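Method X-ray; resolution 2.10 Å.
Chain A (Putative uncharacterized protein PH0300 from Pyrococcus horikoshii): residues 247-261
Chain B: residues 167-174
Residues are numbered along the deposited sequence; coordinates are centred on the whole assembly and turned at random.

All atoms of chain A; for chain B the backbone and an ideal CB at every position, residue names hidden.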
# COMPACT_ATOMS: atom_id res chain seq x y z
N PHE A 247 -8.06 9.39 -3.49
CA PHE A 247 -9.47 9.26 -3.17
C PHE A 247 -9.89 7.81 -3.37
O PHE A 247 -10.58 7.21 -2.53
CB PHE A 247 -10.29 10.18 -4.07
CG PHE A 247 -11.78 10.10 -3.82
CD1 PHE A 247 -12.57 9.17 -4.48
CD2 PHE A 247 -12.38 10.96 -2.90
CE1 PHE A 247 -13.93 9.09 -4.23
CE2 PHE A 247 -13.76 10.88 -2.66
CZ PHE A 247 -14.52 9.94 -3.33
N ASN A 248 -9.49 7.25 -4.51
CA ASN A 248 -9.83 5.88 -4.88
C ASN A 248 -9.33 4.88 -3.84
O ASN A 248 -10.05 3.96 -3.44
CB ASN A 248 -9.26 5.58 -6.28
CG ASN A 248 -9.61 4.20 -6.77
OD1 ASN A 248 -10.78 3.82 -6.85
ND2 ASN A 248 -8.59 3.43 -7.12
N PHE A 249 -8.10 5.09 -3.37
CA PHE A 249 -7.51 4.28 -2.31
C PHE A 249 -8.35 4.28 -1.04
O PHE A 249 -8.63 3.21 -0.46
CB PHE A 249 -6.11 4.82 -2.01
CG PHE A 249 -5.32 3.99 -1.04
CD1 PHE A 249 -5.37 2.59 -1.08
CD2 PHE A 249 -4.47 4.61 -0.11
CE1 PHE A 249 -4.62 1.84 -0.21
CE2 PHE A 249 -3.71 3.84 0.79
CZ PHE A 249 -3.79 2.46 0.72
N VAL A 250 -8.77 5.47 -0.59
CA VAL A 250 -9.51 5.56 0.67
C VAL A 250 -10.91 4.98 0.52
O VAL A 250 -11.40 4.29 1.40
CB VAL A 250 -9.60 7.02 1.18
CG1 VAL A 250 -10.60 7.14 2.32
CG2 VAL A 250 -8.21 7.51 1.61
N ARG A 251 -11.54 5.25 -0.62
CA ARG A 251 -12.87 4.71 -0.91
C ARG A 251 -12.81 3.19 -0.90
O ARG A 251 -13.63 2.53 -0.24
CB ARG A 251 -13.34 5.23 -2.27
CG ARG A 251 -14.64 4.61 -2.81
CD ARG A 251 -14.91 5.09 -4.26
NE ARG A 251 -16.11 4.49 -4.84
CZ ARG A 251 -16.43 4.52 -6.13
NH1 ARG A 251 -17.56 3.93 -6.55
NH2 ARG A 251 -15.64 5.12 -7.02
N GLY A 252 -11.82 2.63 -1.58
CA GLY A 252 -11.67 1.19 -1.58
C GLY A 252 -11.49 0.69 -0.16
O GLY A 252 -12.06 -0.32 0.22
N TYR A 253 -10.71 1.41 0.63
CA TYR A 253 -10.43 1.00 2.01
C TYR A 253 -11.69 0.92 2.87
O TYR A 253 -11.85 -0.01 3.68
CB TYR A 253 -9.44 1.95 2.68
CG TYR A 253 -9.41 1.77 4.18
CD1 TYR A 253 -8.86 0.63 4.75
CD2 TYR A 253 -9.94 2.73 5.02
CE1 TYR A 253 -8.85 0.45 6.11
CE2 TYR A 253 -9.92 2.57 6.38
CZ TYR A 253 -9.37 1.43 6.92
OH TYR A 253 -9.37 1.27 8.29
N LEU A 254 -12.56 1.92 2.73
CA LEU A 254 -13.78 2.00 3.52
C LEU A 254 -14.65 0.78 3.26
O LEU A 254 -15.28 0.25 4.18
CB LEU A 254 -14.55 3.28 3.19
CG LEU A 254 -13.91 4.55 3.77
CD1 LEU A 254 -14.86 5.72 3.67
CD2 LEU A 254 -13.50 4.33 5.22
N LYS A 255 -14.65 0.33 2.01
CA LYS A 255 -15.44 -0.82 1.58
C LYS A 255 -14.90 -2.16 2.09
O LYS A 255 -15.66 -3.12 2.25
CB LYS A 255 -15.56 -0.82 0.05
CG LYS A 255 -16.15 0.50 -0.49
CD LYS A 255 -16.37 0.50 -2.01
CE LYS A 255 -17.75 -0.05 -2.37
NZ LYS A 255 -17.88 -1.49 -1.98
N LYS A 256 -13.61 -2.21 2.38
CA LYS A 256 -12.96 -3.48 2.72
C LYS A 256 -12.52 -3.54 4.16
O LYS A 256 -12.02 -4.57 4.61
CB LYS A 256 -11.73 -3.71 1.83
CG LYS A 256 -12.01 -3.77 0.34
CD LYS A 256 -13.13 -4.75 0.04
CE LYS A 256 -13.20 -5.07 -1.44
NZ LYS A 256 -14.26 -6.07 -1.66
N LYS A 257 -12.68 -2.41 4.86
CA LYS A 257 -12.25 -2.22 6.24
C LYS A 257 -12.63 -3.40 7.14
O LYS A 257 -11.88 -3.81 8.03
CB LYS A 257 -12.88 -0.93 6.78
CG LYS A 257 -12.42 -0.50 8.15
CD LYS A 257 -12.76 0.98 8.40
CE LYS A 257 -14.17 1.16 8.97
NZ LYS A 257 -14.27 0.50 10.30
N LYS A 258 -13.81 -3.94 6.86
CA LYS A 258 -14.39 -5.05 7.61
C LYS A 258 -13.46 -6.26 7.76
O LYS A 258 -13.52 -6.99 8.75
CB LYS A 258 -15.68 -5.47 6.92
CG LYS A 258 -16.31 -4.35 6.07
CD LYS A 258 -17.84 -4.46 6.02
CE LYS A 258 -18.45 -4.33 7.43
NZ LYS A 258 -19.92 -4.61 7.48
N LEU A 259 -12.59 -6.46 6.77
CA LEU A 259 -11.72 -7.64 6.70
C LEU A 259 -10.65 -7.65 7.78
O LEU A 259 -10.05 -8.69 8.04
CB LEU A 259 -11.05 -7.76 5.32
CG LEU A 259 -11.97 -8.02 4.12
CD1 LEU A 259 -11.23 -7.82 2.79
CD2 LEU A 259 -12.59 -9.41 4.19
N PHE A 260 -10.42 -6.50 8.39
CA PHE A 260 -9.39 -6.41 9.42
C PHE A 260 -10.00 -6.54 10.81
O PHE A 260 -9.28 -6.59 11.80
CB PHE A 260 -8.60 -5.11 9.28
CG PHE A 260 -7.96 -4.95 7.93
CD1 PHE A 260 -8.50 -4.09 6.99
CD2 PHE A 260 -6.84 -5.70 7.59
CE1 PHE A 260 -7.92 -3.97 5.73
CE2 PHE A 260 -6.27 -5.60 6.34
CZ PHE A 260 -6.79 -4.73 5.41
N GLU A 261 -11.33 -6.63 10.86
CA GLU A 261 -12.06 -6.60 12.13
C GLU A 261 -11.83 -7.76 13.13
O GLU A 261 -11.98 -7.56 14.34
CB GLU A 261 -13.55 -6.31 11.91
CG GLU A 261 -13.79 -4.92 11.32
CD GLU A 261 -15.26 -4.49 11.27
OE1 GLU A 261 -16.13 -5.29 11.70
OE2 GLU A 261 -15.53 -3.36 10.81
N UNK B 167 -2.38 -3.88 -6.09
CA UNK B 167 -3.67 -4.46 -5.73
C UNK B 167 -4.25 -3.89 -4.44
O UNK B 167 -5.46 -3.91 -4.25
CB UNK B 167 -3.53 -5.98 -5.60
N UNK B 168 -3.40 -3.36 -3.57
CA UNK B 168 -3.87 -2.73 -2.34
C UNK B 168 -4.42 -1.33 -2.60
O UNK B 168 -5.43 -0.93 -2.03
CB UNK B 168 -2.74 -2.66 -1.32
N UNK B 169 -3.73 -0.57 -3.45
CA UNK B 169 -4.24 0.72 -3.88
C UNK B 169 -5.64 0.60 -4.49
O UNK B 169 -6.48 1.47 -4.26
CB UNK B 169 -3.28 1.35 -4.89
N UNK B 170 -5.86 -0.48 -5.25
CA UNK B 170 -7.15 -0.73 -5.91
C UNK B 170 -8.10 -1.54 -5.06
O UNK B 170 -9.23 -1.78 -5.47
CB UNK B 170 -6.93 -1.45 -7.24
N UNK B 171 -7.63 -1.98 -3.89
CA UNK B 171 -8.36 -2.93 -3.05
C UNK B 171 -8.91 -4.15 -3.83
O UNK B 171 -10.08 -4.51 -3.71
CB UNK B 171 -9.52 -2.20 -2.36
N UNK B 172 -8.04 -4.76 -4.63
CA UNK B 172 -8.35 -6.03 -5.29
C UNK B 172 -8.13 -7.17 -4.31
O UNK B 172 -7.11 -7.86 -4.37
CB UNK B 172 -7.49 -6.22 -6.54
N UNK B 173 -9.08 -7.36 -3.41
CA UNK B 173 -8.90 -8.29 -2.32
C UNK B 173 -8.91 -9.73 -2.81
O UNK B 173 -8.31 -10.61 -2.17
CB UNK B 173 -9.99 -8.08 -1.26
N UNK B 174 -9.57 -9.97 -3.94
CA UNK B 174 -9.57 -11.30 -4.54
C UNK B 174 -8.17 -11.69 -4.98
O UNK B 174 -7.65 -12.73 -4.58
CB UNK B 174 -10.53 -11.36 -5.73

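Position 167 lies on the last turns of a helix, and its ideal CB has nothing of chain A within 5.5 Å, so this contact sets no rule for it. Asn167(B) uses OD1 to accept a hydrogen bond from the side chain of position 172.

At 168 the CA-to-CB bond runs sideways, and the nearest chain A atom is CE1 of Phe249(A), 5.0 Å from the ideal CB. A small or branched apolar side chain would suit. Ile168(B) touches the ring lightly, CG2 lying 3.8 Å from Phe249(A) CE1, while its end leads away.

Position 169 also points sideways, but its ideal CB is 4.5 Å from Phe249(A) CD1, with the ring's face within reach of a longer chain. Leucine, methionine or isoleucine could use that face. Leu169(B) does so with CD2, 3.9 Å from the ring centroid and nearly on its normal, a CH-pi contact. Separate waters bridge its carbonyl to Asn248(A) O and ND2.

Position 170 points away from chain A, so many polar side chains would be tolerated. His170(B) curls back enough to bring CD2 within 4.0 Å of Asn248(A) ND2.

At 171 phi and psi are 47° and 49°, closing the helix in a Schellman motif. Glycine or asparagine would be the easy backbone choices, yet CB points toward chain A, 4.1 Å from Gly252(A) O and 4.0 Å from Lys256(A) CG. Gly252(A) has no side chain here, leaving room for a flat group, and the carbonyl of Phe249(A) offers an acceptor. A large aromatic fits, ideally one with a donor. Trp171(B) lays one face over Gly252(A), its CD1 3.3 Å from Gly252(A) C; a CB on that glycine would fall 2.5 Å from CD1, a clash. Its NE1 gives a weak hydrogen bond to Phe249(A) O at 3.0 Å, and its far rim reaches Phe260(A), CZ3 to CZ 3.9 Å.

Position 172 points away, with nothing of chain A near its CB; polar residues suit. Asn172(B) ND2 donates to Asn167(B) OD1 at 2.6 Å.

Position 173 points toward chain A, its ideal CB 4.2 Å from Leu259(A) CD1 and 4.4 Å from Lys256(A) CE. A compact side chain, apolar or mixed, would suit: valine, threonine, alanine. Thr173(B) sets CG2 3.8 Å from Leu259(A) CD1 and OG1 3.6 Å from Lys256(A) CE; a water joins OG1 to Lys256(A) NZ, weakly on the lysine side.

Position 174 is out of reach, free for polar residues, and holds Glu174(B).

Chain B 167-174: NILHWNTE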
# COMPACT_ATOMS: atom_id res chain seq x y z
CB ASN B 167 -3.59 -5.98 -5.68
CG ASN B 167 -3.56 -6.60 -7.07
OD1 ASN B 167 -4.40 -6.32 -7.91
ND2 ASN B 167 -2.56 -7.42 -7.32
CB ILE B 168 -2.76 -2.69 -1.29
CG1 ILE B 168 -2.65 -4.05 -0.63
CG2 ILE B 168 -3.04 -1.65 -0.23
CD1 ILE B 168 -1.27 -4.38 -0.19
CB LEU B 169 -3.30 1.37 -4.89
CG LEU B 169 -2.00 1.88 -4.30
CD1 LEU B 169 -1.03 2.24 -5.40
CD2 LEU B 169 -2.27 3.06 -3.34
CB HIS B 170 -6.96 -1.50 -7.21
CG HIS B 170 -6.34 -0.70 -8.31
ND1 HIS B 170 -5.10 -0.99 -8.84
CD2 HIS B 170 -6.78 0.39 -8.98
CE1 HIS B 170 -4.81 -0.12 -9.79
NE2 HIS B 170 -5.81 0.72 -9.90
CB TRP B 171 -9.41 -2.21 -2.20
CG TRP B 171 -8.72 -1.35 -1.18
CD1 TRP B 171 -8.46 -0.00 -1.26
CD2 TRP B 171 -8.11 -1.80 0.03
NE1 TRP B 171 -7.74 0.41 -0.15
CE2 TRP B 171 -7.52 -0.68 0.66
CE3 TRP B 171 -8.00 -3.06 0.65
CZ2 TRP B 171 -6.85 -0.77 1.87
CZ3 TRP B 171 -7.33 -3.15 1.85
CH2 TRP B 171 -6.76 -2.01 2.46
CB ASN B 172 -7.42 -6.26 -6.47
CG ASN B 172 -7.66 -5.32 -7.61
OD1 ASN B 172 -8.80 -4.94 -7.88
ND2 ASN B 172 -6.59 -4.93 -8.29
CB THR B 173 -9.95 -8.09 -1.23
OG1 THR B 173 -11.25 -8.13 -1.83
CG2 THR B 173 -9.75 -6.72 -0.58
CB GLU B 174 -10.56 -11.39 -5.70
CG GLU B 174 -11.97 -11.74 -5.23
CD GLU B 174 -12.88 -12.23 -6.35
OE1 GLU B 174 -12.38 -12.41 -7.49
OE2 GLU B 174 -14.08 -12.45 -6.07
O HOH W 1 -9.21 1.29 -4.25
O HOH W 2 -6.12 4.01 -6.02
O HOH W 3 -13.61 -8.90 0.16
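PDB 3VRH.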